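Local structure of precorrin-6y methylase (Rhodobacter capsulatus, 3NJR) at residues Val24-His34 with Ser66-Leu75; Leu51-Ile62 with Leu117-Ile128. The protein methylates precorrin-6Y at C5 and C15 and decarboxylates it in cobalamin biosynthesis, this chain being the C-terminal domain of the enzyme, with S-adenosyl-L-homocysteine bound. One frame throughout, in Å; residues are numbered along the deposited sequence.

Contact 1: Val24-His34 with Ser66-Leu75; sequences VPGRPESAFAH and SGSVSVEWCL. With SAH (S-adenosyl-L-homocysteine), chain C.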
loop_
_atom_site.group_PDB
_atom_site.type_symbol
_atom_site.label_atom_id
_atom_site.label_comp_id
_atom_site.label_asym_id
_atom_site.label_seq_id
_atom_site.Cartn_x
_atom_site.Cartn_y
_atom_site.Cartn_z
ATOM N N VAL A 24 -15.054 5.669 -22.749
ATOM C CA VAL A 24 -14.242 4.610 -22.148
ATOM C C VAL A 24 -14.788 4.187 -20.779
ATOM O O VAL A 24 -15.556 4.931 -20.162
ATOM C CB VAL A 24 -12.738 4.997 -22.037
ATOM C CG1 VAL A 24 -12.148 5.288 -23.399
ATOM C CG2 VAL A 24 -12.531 6.180 -21.063
ATOM N N PRO A 25 -14.407 2.980 -20.310
ATOM C CA PRO A 25 -14.797 2.471 -18.989
ATOM C C PRO A 25 -14.386 3.387 -17.843
ATOM O O PRO A 25 -13.580 4.294 -18.031
ATOM C CB PRO A 25 -14.035 1.156 -18.895
ATOM C CG PRO A 25 -13.982 0.694 -20.320
ATOM C CD PRO A 25 -13.769 1.932 -21.129
ATOM N N GLY A 26 -14.936 3.145 -16.663
ATOM C CA GLY A 26 -14.633 3.965 -15.516
ATOM C C GLY A 26 -15.417 5.259 -15.505
ATOM O O GLY A 26 -14.936 6.262 -14.999
ATOM N N ARG A 27 -16.627 5.262 -16.059
ATOM C CA ARG A 27 -17.485 6.441 -15.953
ATOM C C ARG A 27 -17.939 6.647 -14.503
ATOM O O ARG A 27 -17.938 5.703 -13.708
ATOM C CB ARG A 27 -18.670 6.314 -16.897
ATOM C CG ARG A 27 -18.282 6.402 -18.364
ATOM C CD ARG A 27 -19.375 5.802 -19.203
ATOM N NE ARG A 27 -18.951 5.540 -20.573
ATOM C CZ ARG A 27 -18.481 4.380 -21.031
ATOM N NH1 ARG A 27 -18.321 3.324 -20.233
ATOM N NH2 ARG A 27 -18.154 4.296 -22.308
ATOM N N PRO A 28 -18.316 7.882 -14.137
ATOM C CA PRO A 28 -18.626 8.112 -12.721
ATOM C C PRO A 28 -19.762 7.210 -12.234
ATOM O O PRO A 28 -20.596 6.769 -13.046
ATOM C CB PRO A 28 -19.079 9.580 -12.697
ATOM C CG PRO A 28 -18.583 10.166 -13.941
ATOM C CD PRO A 28 -18.610 9.071 -14.952
ATOM N N GLU A 29 -19.784 6.963 -10.922
ATOM C CA GLU A 29 -20.779 6.102 -10.254
ATOM C C GLU A 29 -22.180 6.708 -10.346
ATOM O O GLU A 29 -23.174 6.042 -10.086
ATOM C CB GLU A 29 -20.404 5.854 -8.770
ATOM C CG GLU A 29 -19.001 5.187 -8.489
ATOM C CD GLU A 29 -17.769 6.184 -8.385
ATOM O OE1 GLU A 29 -17.858 7.365 -8.851
ATOM O OE2 GLU A 29 -16.697 5.766 -7.836
ATOM N N SER A 30 -22.259 7.977 -10.720
ATOM C CA SER A 30 -23.546 8.638 -10.886
ATOM C C SER A 30 -24.155 8.417 -12.272
ATOM O O SER A 30 -25.276 8.845 -12.523
ATOM C CB SER A 30 -23.405 10.124 -10.607
ATOM O OG SER A 30 -22.217 10.613 -11.213
ATOM N N ALA A 31 -23.435 7.763 -13.177
ATOM C CA ALA A 31 -24.002 7.460 -14.494
ATOM C C ALA A 31 -24.872 6.185 -14.461
ATOM O O ALA A 31 -25.367 5.721 -15.493
ATOM C CB ALA A 31 -22.904 7.367 -15.556
ATOM N N PHE A 32 -25.066 5.639 -13.258
ATOM C CA PHE A 32 -25.756 4.371 -13.063
ATOM C C PHE A 32 -26.702 4.471 -11.873
ATOM O O PHE A 32 -26.342 5.010 -10.812
ATOM C CB PHE A 32 -24.760 3.229 -12.768
ATOM C CG PHE A 32 -23.550 3.196 -13.666
ATOM C CD1 PHE A 32 -23.520 2.365 -14.782
ATOM C CD2 PHE A 32 -22.422 3.972 -13.377
ATOM C CE1 PHE A 32 -22.392 2.325 -15.622
ATOM C CE2 PHE A 32 -21.294 3.952 -14.201
ATOM C CZ PHE A 32 -21.278 3.128 -15.328
ATOM N N ALA A 33 -27.909 3.945 -12.054
ATOM C CA ALA A 33 -28.781 3.579 -10.955
ATOM C C ALA A 33 -28.056 2.506 -10.139
ATOM O O ALA A 33 -27.622 1.492 -10.687
ATOM C CB ALA A 33 -30.063 3.021 -11.511
ATOM N N HIS A 34 -27.893 2.735 -8.842
ATOM C CA HIS A 34 -27.271 1.750 -7.974
ATOM C C HIS A 34 -27.792 1.990 -6.580
ATOM O O HIS A 34 -28.477 2.990 -6.339
ATOM C CB HIS A 34 -25.749 1.882 -7.990
ATOM C CG HIS A 34 -25.252 3.155 -7.381
ATOM N ND1 HIS A 34 -25.060 4.307 -8.115
ATOM C CD2 HIS A 34 -24.919 3.460 -6.104
ATOM C CE1 HIS A 34 -24.628 5.266 -7.317
ATOM N NE2 HIS A 34 -24.538 4.779 -6.090
ATOM N N SER A 66 -25.487 -3.766 -9.479
ATOM C CA SER A 66 -26.210 -2.742 -10.205
ATOM C C SER A 66 -25.902 -2.789 -11.702
ATOM O O SER A 66 -26.343 -1.915 -12.456
ATOM C CB SER A 66 -25.902 -1.361 -9.626
ATOM O OG SER A 66 -24.724 -0.803 -10.220
ATOM N N GLY A 67 -25.134 -3.803 -12.106
ATOM C CA GLY A 67 -24.830 -4.104 -13.508
ATOM C C GLY A 67 -23.862 -3.178 -14.226
ATOM O O GLY A 67 -23.861 -3.116 -15.457
ATOM N N SER A 68 -23.027 -2.455 -13.492
ATOM C CA SER A 68 -22.205 -1.410 -14.121
ATOM C C SER A 68 -21.118 -1.967 -15.056
ATOM O O SER A 68 -20.802 -1.372 -16.084
ATOM C CB SER A 68 -21.585 -0.490 -13.058
ATOM O OG SER A 68 -20.519 -1.145 -12.373
ATOM N N VAL A 69 -20.542 -3.102 -14.681
ATOM C CA VAL A 69 -19.538 -3.771 -15.503
ATOM C C VAL A 69 -20.131 -4.140 -16.865
ATOM O O VAL A 69 -19.502 -3.884 -17.918
ATOM C CB VAL A 69 -18.981 -5.020 -14.774
ATOM C CG1 VAL A 69 -18.226 -5.920 -15.713
ATOM C CG2 VAL A 69 -18.102 -4.595 -13.636
ATOM N N SER A 70 -21.352 -4.696 -16.828
ATOM C CA SER A 70 -22.078 -5.131 -18.025
ATOM C C SER A 70 -22.425 -3.948 -18.911
ATOM O O SER A 70 -22.389 -4.063 -20.141
ATOM C CB SER A 70 -23.377 -5.852 -17.656
ATOM O OG SER A 70 -23.178 -7.110 -17.048
ATOM N N VAL A 71 -22.778 -2.821 -18.287
ATOM C CA VAL A 71 -23.170 -1.622 -19.015
ATOM C C VAL A 71 -21.952 -1.124 -19.772
ATOM O O VAL A 71 -21.994 -0.990 -20.996
ATOM C CB VAL A 71 -23.763 -0.539 -18.073
ATOM C CG1 VAL A 71 -23.897 0.779 -18.771
ATOM C CG2 VAL A 71 -25.113 -0.951 -17.564
ATOM N N GLU A 72 -20.855 -0.895 -19.068
ATOM C CA GLU A 72 -19.597 -0.550 -19.747
ATOM C C GLU A 72 -19.070 -1.627 -20.746
ATOM O O GLU A 72 -18.473 -1.278 -21.775
ATOM C CB GLU A 72 -18.531 -0.113 -18.738
ATOM C CG GLU A 72 -19.074 0.915 -17.774
ATOM C CD GLU A 72 -18.034 1.869 -17.227
ATOM O OE1 GLU A 72 -17.060 1.419 -16.598
ATOM O OE2 GLU A 72 -18.198 3.094 -17.404
ATOM N N TRP A 73 -19.295 -2.916 -20.470
ATOM C CA TRP A 73 -18.877 -3.958 -21.422
ATOM C C TRP A 73 -19.680 -3.825 -22.700
ATOM O O TRP A 73 -19.102 -3.831 -23.779
ATOM C CB TRP A 73 -19.028 -5.353 -20.826
ATOM C CG TRP A 73 -18.987 -6.510 -21.814
ATOM C CD1 TRP A 73 -20.036 -7.011 -22.530
ATOM C CD2 TRP A 73 -17.849 -7.343 -22.142
ATOM N NE1 TRP A 73 -19.625 -8.078 -23.302
ATOM C CE2 TRP A 73 -18.292 -8.307 -23.079
ATOM C CE3 TRP A 73 -16.503 -7.365 -21.737
ATOM C CZ2 TRP A 73 -17.442 -9.283 -23.609
ATOM C CZ3 TRP A 73 -15.657 -8.328 -22.278
ATOM C CH2 TRP A 73 -16.131 -9.278 -23.198
ATOM N N CYS A 74 -21.004 -3.686 -22.569
ATOM C CA CYS A 74 -21.901 -3.526 -23.721
ATOM C C CYS A 74 -21.737 -2.203 -24.469
ATOM O O CYS A 74 -21.906 -2.165 -25.684
ATOM C CB CYS A 74 -23.349 -3.686 -23.286
ATOM S SG CYS A 74 -23.747 -5.399 -22.783
ATOM N N LEU A 75 -21.414 -1.125 -23.738
ATOM C CA LEU A 75 -21.097 0.169 -24.362
ATOM C C LEU A 75 -19.844 0.079 -25.216
ATOM O O LEU A 75 -19.750 0.769 -26.239
ATOM C CB LEU A 75 -20.992 1.313 -23.350
ATOM C CG LEU A 75 -22.343 1.803 -22.809
ATOM C CD1 LEU A 75 -22.205 2.520 -21.444
ATOM C CD2 LEU A 75 -23.106 2.672 -23.820
HETATM N N SAH C . -20.148 -5.651 -10.024
HETATM C CA SAH C . -21.195 -4.979 -9.194
HETATM C CB SAH C . -20.712 -4.868 -7.746
HETATM C CG SAH C . -21.628 -5.606 -6.763
HETATM S SD SAH C . -20.823 -7.050 -6.130
HETATM C C SAH C . -21.547 -3.631 -9.779
HETATM O O SAH C . -22.629 -3.084 -9.570
HETATM O OXT SAH C . -20.769 -3.022 -10.503
HETATM C "C5'" SAH C . -21.978 -7.729 -4.964
HETATM C "C4'" SAH C . -23.255 -8.303 -5.599
HETATM O "O4'" SAH C . -23.144 -9.694 -5.957
HETATM C "C3'" SAH C . -24.425 -8.205 -4.624
HETATM O "O3'" SAH C . -25.445 -7.395 -5.198
HETATM C "C2'" SAH C . -24.941 -9.621 -4.438
HETATM O "O2'" SAH C . -26.373 -9.703 -4.388
HETATM C "C1'" SAH C . -24.377 -10.364 -5.642
HETATM N N9 SAH C . -24.268 -11.829 -5.364
HETATM C C8 SAH C . -23.935 -12.391 -4.181
HETATM N N7 SAH C . -23.950 -13.744 -4.252
HETATM C C5 SAH C . -24.305 -14.076 -5.507
HETATM C C6 SAH C . -24.505 -15.338 -6.265
HETATM N N6 SAH C . -24.318 -16.520 -5.641
HETATM N N1 SAH C . -24.876 -15.271 -7.573
HETATM C C2 SAH C . -25.063 -14.085 -8.184
HETATM N N3 SAH C . -24.894 -12.903 -7.552
HETATM C C4 SAH C . -24.520 -12.820 -6.240
#
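A buried salt bridge, Arg-27 to Glu-72, and two backbone N-H bonds to the same carboxylate tie the loop before helix 41-51 to the flank of helix 68-75. Glu-72 reaches the loop with its chain extended beyond CG. Its OE1 takes the N-H of Gly-26 (2.7 Å from N) on the syn side, while OE2 uses its syn lone pair for Arg-27 N at 3.0 Å. From 55° above the carboxylate plane comes Arg-27 NH1, 2.8 Å from OE2, so this one oxygen holds both the backbone and the side chain of Arg-27. Arg-44 adds a second salt bridge, to OE1; Arg-27 NE bonds to Ser-22 O. In this class I, Rossmann-like methyltransferase fold, Gly-67 is the N-cap of the helix that follows the glycine-rich loop after strand 58-62. Ser-66 N and OG bond to SAH O, and Ser-68 OG, turned between the backbone N and the carbonyl carbon (chi1 74°), reaches SAH OXT at 2.7 Å and leaves CB for the Phe-32 ring. That CB sits over one face of the ring, a CH-pi contact 4.0 Å from the centroid. Val-71 CG1 and Glu-72 OE2 meet the ring at its edge.

Contact 2: Leu51-Ile62 with Leu117-Ile128; sequences LAPRRGELLWDI and LADLPLPEAVFI
Trp-60 and Pro-123 meet at the apolar centre, the two side chains crossing at about a right angle with proline CB, CG and CD across one face of the indole. Pro-123 CD lies over the six-membered ring in a CH-pi contact, 3.6 Å from its centroid, and Leu-120 CD1 lies over the opposite face, offset toward the rim. With CG anti to the carbonyl carbon (chi1 -80°), the indole projects from its strand into the 117-123 loop. Leu-117 CG approaches CZ3 obliquely at 3.7 Å, and Leu-122 CD2 comes to CH2. On the same side of the sheet, Ile-62 CD1 packs on Val-126 CG1 at 3.7 Å and on Leu-117 CD2, while Val-126 CG1 also touches Trp-60 CB.

Strands 58-62 and 125-128 run parallel at the middle of the sheet, the first and fourth strands of a class I methyltransferase fold; two further strands and two helices intervene. Their register pairs Leu-59 with Ala-125 through to Ile-62 with Ile-128, by bonds such as Phe-127 N to Trp-60 O. On the other face, Leu-59 CD1 and Leu-51 CD2 pack on CB of Phe-127, whose side chain also touches the bound SAH. Asp-61 runs beside Phe-127, pointing the same way, with OD1 at the ring edge 3.4 Å from CD2, while OD2 bonds to Ser-70 OG.

Polar bonds border this packing. Trp-60 NE1 gives a weak, bent bond (124°) to Pro-121 O. Where strand 58-62 begins, Leu-58 O accepts from Ala-125 N at 3.0 Å and from Glu-124 N at 2.9 Å. Glu-124, bent at chi2 (81°), curls back to take the N-H of Leu-58 on the anti lone pair of OE1, 2.7 Å from N. Glu-57 CB packs on Glu-124 CB, and the Glu-57 carboxylate salt-bridges Arg-149.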
loop_
_atom_site.group_PDB
_atom_site.type_symbol
_atom_site.label_atom_id
_atom_site.label_comp_id
_atom_site.label_asym_id
_atom_site.label_seq_id
_atom_site.Cartn_x
_atom_site.Cartn_y
_atom_site.Cartn_z
ATOM N N LEU A 51 -11.029 -7.503 -18.954
ATOM C CA LEU A 51 -12.071 -8.221 -19.685
ATOM C C LEU A 51 -11.832 -8.085 -21.184
ATOM O O LEU A 51 -12.019 -9.052 -21.935
ATOM C CB LEU A 51 -13.473 -7.725 -19.293
ATOM C CG LEU A 51 -14.008 -8.218 -17.938
ATOM C CD1 LEU A 51 -15.218 -7.447 -17.484
ATOM C CD2 LEU A 51 -14.352 -9.695 -17.999
ATOM N N ALA A 52 -11.403 -6.888 -21.610
ATOM C CA ALA A 52 -10.953 -6.641 -22.993
ATOM C C ALA A 52 -12.000 -6.967 -24.056
ATOM O O ALA A 52 -11.737 -7.772 -24.929
ATOM C CB ALA A 52 -9.645 -7.396 -23.287
ATOM N N PRO A 53 -13.186 -6.324 -23.994
ATOM C CA PRO A 53 -14.270 -6.565 -24.978
ATOM C C PRO A 53 -13.810 -6.432 -26.443
ATOM O O PRO A 53 -13.072 -5.490 -26.777
ATOM C CB PRO A 53 -15.279 -5.456 -24.679
ATOM C CG PRO A 53 -14.917 -4.896 -23.364
ATOM C CD PRO A 53 -13.545 -5.296 -22.992
ATOM N N ARG A 54 -14.199 -7.381 -27.299
ATOM C CA ARG A 54 -14.118 -7.192 -28.750
ATOM C C ARG A 54 -15.572 -7.125 -29.162
ATOM O O ARG A 54 -16.431 -7.632 -28.466
ATOM C CB ARG A 54 -13.434 -8.360 -29.466
ATOM C CG ARG A 54 -11.917 -8.367 -29.464
ATOM C CD ARG A 54 -11.344 -8.842 -28.137
ATOM N NE ARG A 54 -9.912 -9.128 -28.264
ATOM C CZ ARG A 54 -9.070 -9.282 -27.236
ATOM N NH1 ARG A 54 -9.510 -9.181 -25.986
ATOM N NH2 ARG A 54 -7.781 -9.550 -27.460
ATOM N N ARG A 55 -15.833 -6.514 -30.309
ATOM C CA ARG A 55 -17.190 -6.303 -30.827
ATOM C C ARG A 55 -18.016 -7.598 -30.774
ATOM O O ARG A 55 -17.569 -8.640 -31.253
ATOM C CB ARG A 55 -17.090 -5.758 -32.271
ATOM C CG ARG A 55 -17.947 -4.508 -32.573
ATOM C CD ARG A 55 -17.110 -3.415 -33.279
ATOM N NE ARG A 55 -17.602 -2.035 -33.111
ATOM C CZ ARG A 55 -18.358 -1.568 -32.107
ATOM N NH1 ARG A 55 -18.750 -2.340 -31.101
ATOM N NH2 ARG A 55 -18.723 -0.293 -32.105
ATOM N N GLY A 56 -19.195 -7.527 -30.157
ATOM C CA GLY A 56 -20.155 -8.632 -30.179
ATOM C C GLY A 56 -19.916 -9.809 -29.233
ATOM O O GLY A 56 -20.790 -10.697 -29.107
ATOM N N GLU A 57 -18.759 -9.837 -28.564
ATOM C CA GLU A 57 -18.457 -10.887 -27.605
ATOM C C GLU A 57 -19.487 -10.912 -26.483
ATOM O O GLU A 57 -20.083 -9.881 -26.154
ATOM C CB GLU A 57 -17.074 -10.685 -27.014
ATOM C CG GLU A 57 -15.925 -11.105 -27.895
ATOM C CD GLU A 57 -14.622 -11.151 -27.125
ATOM O OE1 GLU A 57 -14.507 -10.471 -26.085
ATOM O OE2 GLU A 57 -13.700 -11.876 -27.542
ATOM N N LEU A 58 -19.693 -12.090 -25.899
ATOM C CA LEU A 58 -20.691 -12.268 -24.831
ATOM C C LEU A 58 -20.024 -12.316 -23.466
ATOM O O LEU A 58 -18.984 -12.969 -23.314
ATOM C CB LEU A 58 -21.544 -13.524 -25.072
ATOM C CG LEU A 58 -22.590 -13.986 -24.043
ATOM C CD1 LEU A 58 -23.741 -13.014 -23.830
ATOM C CD2 LEU A 58 -23.156 -15.323 -24.431
ATOM N N LEU A 59 -20.633 -11.636 -22.487
ATOM C CA LEU A 59 -20.188 -11.666 -21.087
ATOM C C LEU A 59 -21.194 -12.324 -20.109
ATOM O O LEU A 59 -22.391 -11.984 -20.084
ATOM C CB LEU A 59 -19.839 -10.246 -20.589
ATOM C CG LEU A 59 -19.397 -10.080 -19.117
ATOM C CD1 LEU A 59 -17.961 -10.522 -18.866
ATOM C CD2 LEU A 59 -19.620 -8.682 -18.587
ATOM N N TRP A 60 -20.706 -13.247 -19.290
ATOM C CA TRP A 60 -21.443 -13.643 -18.098
ATOM C C TRP A 60 -20.951 -12.743 -16.990
ATOM O O TRP A 60 -19.768 -12.743 -16.687
ATOM C CB TRP A 60 -21.162 -15.123 -17.741
ATOM C CG TRP A 60 -21.950 -16.109 -18.548
ATOM C CD1 TRP A 60 -22.782 -15.835 -19.594
ATOM C CD2 TRP A 60 -21.961 -17.531 -18.392
ATOM N NE1 TRP A 60 -23.321 -16.984 -20.084
ATOM C CE2 TRP A 60 -22.828 -18.048 -19.373
ATOM C CE3 TRP A 60 -21.310 -18.424 -17.525
ATOM C CZ2 TRP A 60 -23.078 -19.433 -19.506
ATOM C CZ3 TRP A 60 -21.553 -19.787 -17.662
ATOM C CH2 TRP A 60 -22.430 -20.277 -18.640
ATOM N N ASP A 61 -21.844 -11.965 -16.397
ATOM C CA ASP A 61 -21.488 -11.112 -15.260
ATOM C C ASP A 61 -22.142 -11.698 -14.020
ATOM O O ASP A 61 -23.332 -11.493 -13.781
ATOM C CB ASP A 61 -21.937 -9.653 -15.513
ATOM C CG ASP A 61 -21.743 -8.714 -14.290
ATOM O OD1 ASP A 61 -21.284 -9.166 -13.190
ATOM O OD2 ASP A 61 -22.068 -7.493 -14.427
ATOM N N ILE A 62 -21.368 -12.434 -13.233
ATOM C CA ILE A 62 -21.905 -13.026 -12.016
ATOM C C ILE A 62 -21.791 -12.055 -10.846
ATOM O O ILE A 62 -20.718 -11.515 -10.574
ATOM C CB ILE A 62 -21.241 -14.368 -11.692
ATOM C CG1 ILE A 62 -21.561 -15.388 -12.793
ATOM C CG2 ILE A 62 -21.711 -14.877 -10.326
ATOM C CD1 ILE A 62 -20.448 -16.345 -13.086
ATOM N N LEU A 117 -26.901 -20.098 -14.423
ATOM C CA LEU A 117 -25.992 -20.201 -15.557
ATOM C C LEU A 117 -26.329 -21.362 -16.456
ATOM O O LEU A 117 -25.894 -21.393 -17.600
ATOM C CB LEU A 117 -24.573 -20.431 -15.049
ATOM C CG LEU A 117 -23.684 -19.259 -14.664
ATOM C CD1 LEU A 117 -24.498 -18.102 -14.118
ATOM C CD2 LEU A 117 -22.617 -19.709 -13.685
ATOM N N ALA A 118 -27.081 -22.324 -15.928
ATOM C CA ALA A 118 -27.229 -23.652 -16.560
ATOM C C ALA A 118 -27.847 -23.662 -17.943
ATOM O O ALA A 118 -27.423 -24.451 -18.791
ATOM C CB ALA A 118 -27.990 -24.617 -15.636
ATOM N N ASP A 119 -28.853 -22.824 -18.178
ATOM C CA ASP A 119 -29.443 -22.765 -19.529
ATOM C C ASP A 119 -28.950 -21.593 -20.396
ATOM O O ASP A 119 -29.521 -21.316 -21.458
ATOM C CB ASP A 119 -30.984 -22.794 -19.484
ATOM C CG ASP A 119 -31.583 -21.628 -18.681
ATOM O OD1 ASP A 119 -30.804 -20.843 -18.064
ATOM O OD2 ASP A 119 -32.844 -21.515 -18.656
ATOM N N LEU A 120 -27.906 -20.902 -19.956
ATOM C CA LEU A 120 -27.421 -19.760 -20.693
ATOM C C LEU A 120 -26.468 -20.226 -21.776
ATOM O O LEU A 120 -25.808 -21.259 -21.614
ATOM C CB LEU A 120 -26.737 -18.776 -19.757
ATOM C CG LEU A 120 -27.611 -18.255 -18.620
ATOM C CD1 LEU A 120 -26.834 -17.270 -17.761
ATOM C CD2 LEU A 120 -28.876 -17.633 -19.159
ATOM N N PRO A 121 -26.405 -19.489 -22.894
ATOM C CA PRO A 121 -25.383 -19.804 -23.902
ATOM C C PRO A 121 -23.998 -19.524 -23.332
ATOM O O PRO A 121 -23.862 -18.617 -22.507
ATOM C CB PRO A 121 -25.690 -18.820 -25.045
ATOM C CG PRO A 121 -26.489 -17.704 -24.399
ATOM C CD PRO A 121 -27.265 -18.354 -23.285
ATOM N N LEU A 122 -22.991 -20.283 -23.759
ATOM C CA LEU A 122 -21.627 -20.101 -23.259
ATOM C C LEU A 122 -20.987 -18.757 -23.688
ATOM O O LEU A 122 -21.098 -18.338 -24.843
ATOM C CB LEU A 122 -20.738 -21.289 -23.649
ATOM C CG LEU A 122 -21.058 -22.664 -23.023
ATOM C CD1 LEU A 122 -20.123 -23.758 -23.549
ATOM C CD2 LEU A 122 -21.058 -22.638 -21.487
ATOM N N PRO A 123 -20.305 -18.076 -22.752
ATOM C CA PRO A 123 -19.845 -16.726 -23.043
ATOM C C PRO A 123 -18.471 -16.757 -23.676
ATOM O O PRO A 123 -17.845 -17.817 -23.681
ATOM C CB PRO A 123 -19.729 -16.123 -21.656
ATOM C CG PRO A 123 -19.259 -17.308 -20.818
ATOM C CD PRO A 123 -20.055 -18.450 -21.344
ATOM N N GLU A 124 -18.029 -15.606 -24.201
ATOM C CA GLU A 124 -16.657 -15.409 -24.644
ATOM C C GLU A 124 -15.777 -14.932 -23.461
ATOM O O GLU A 124 -14.565 -15.181 -23.440
ATOM C CB GLU A 124 -16.609 -14.410 -25.800
ATOM C CG GLU A 124 -16.853 -14.994 -27.213
ATOM C CD GLU A 124 -18.330 -15.207 -27.564
ATOM O OE1 GLU A 124 -19.186 -14.349 -27.234
ATOM O OE2 GLU A 124 -18.652 -16.249 -28.191
ATOM N N ALA A 125 -16.411 -14.262 -22.484
ATOM C CA ALA A 125 -15.791 -13.810 -21.219
ATOM C C ALA A 125 -16.724 -13.958 -19.989
ATOM O O ALA A 125 -17.953 -13.868 -20.127
ATOM C CB ALA A 125 -15.337 -12.360 -21.356
ATOM N N VAL A 126 -16.145 -14.170 -18.796
ATOM C CA VAL A 126 -16.919 -14.203 -17.525
ATOM C C VAL A 126 -16.319 -13.271 -16.478
ATOM O O VAL A 126 -15.094 -13.192 -16.329
ATOM C CB VAL A 126 -16.902 -15.572 -16.840
ATOM C CG1 VAL A 126 -17.961 -15.634 -15.730
ATOM C CG2 VAL A 126 -17.047 -16.710 -17.814
ATOM N N PHE A 127 -17.178 -12.592 -15.725
ATOM C CA PHE A 127 -16.730 -11.733 -14.643
ATOM C C PHE A 127 -17.412 -12.165 -13.385
ATOM O O PHE A 127 -18.633 -12.266 -13.333
ATOM C CB PHE A 127 -17.029 -10.246 -14.912
ATOM C CG PHE A 127 -16.817 -9.352 -13.705
ATOM C CD1 PHE A 127 -15.534 -9.069 -13.244
ATOM C CD2 PHE A 127 -17.907 -8.820 -13.008
ATOM C CE1 PHE A 127 -15.330 -8.260 -12.114
ATOM C CE2 PHE A 127 -17.714 -8.006 -11.861
ATOM C CZ PHE A 127 -16.414 -7.717 -11.427
ATOM N N ILE A 128 -16.613 -12.413 -12.358
ATOM C CA ILE A 128 -17.149 -12.712 -11.031
ATOM C C ILE A 128 -16.811 -11.576 -10.080
ATOM O O ILE A 128 -15.652 -11.420 -9.662
ATOM C CB ILE A 128 -16.602 -14.033 -10.447
ATOM C CG1 ILE A 128 -16.851 -15.208 -11.402
ATOM C CG2 ILE A 128 -17.246 -14.311 -9.107
ATOM C CD1 ILE A 128 -15.687 -15.561 -12.314
#

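Overall arrangement
Both contacts are mostly buried, their centres about 16 Å apart. Contact 1 holds a loop against a helix largely through one buried carboxylate, bonded by backbone N-H groups and an arginine, with Phe-32 packed beside it; contact 2 joins two central strands, so backbone bonds and apolar side chains dominate, and charged groups gather at its more exposed loop end. They share a chain connection: strand 58-62 leads through the pocket loop into helix 68-75. That helix packs back on the strand, Trp-73 of contact 1 lying against Leu-59 and Pro-53 of contact 2. Each borders the SAH pocket, contact 1 by polar bonds from serines and contact 2 by Phe-127, and each touches the second subunit.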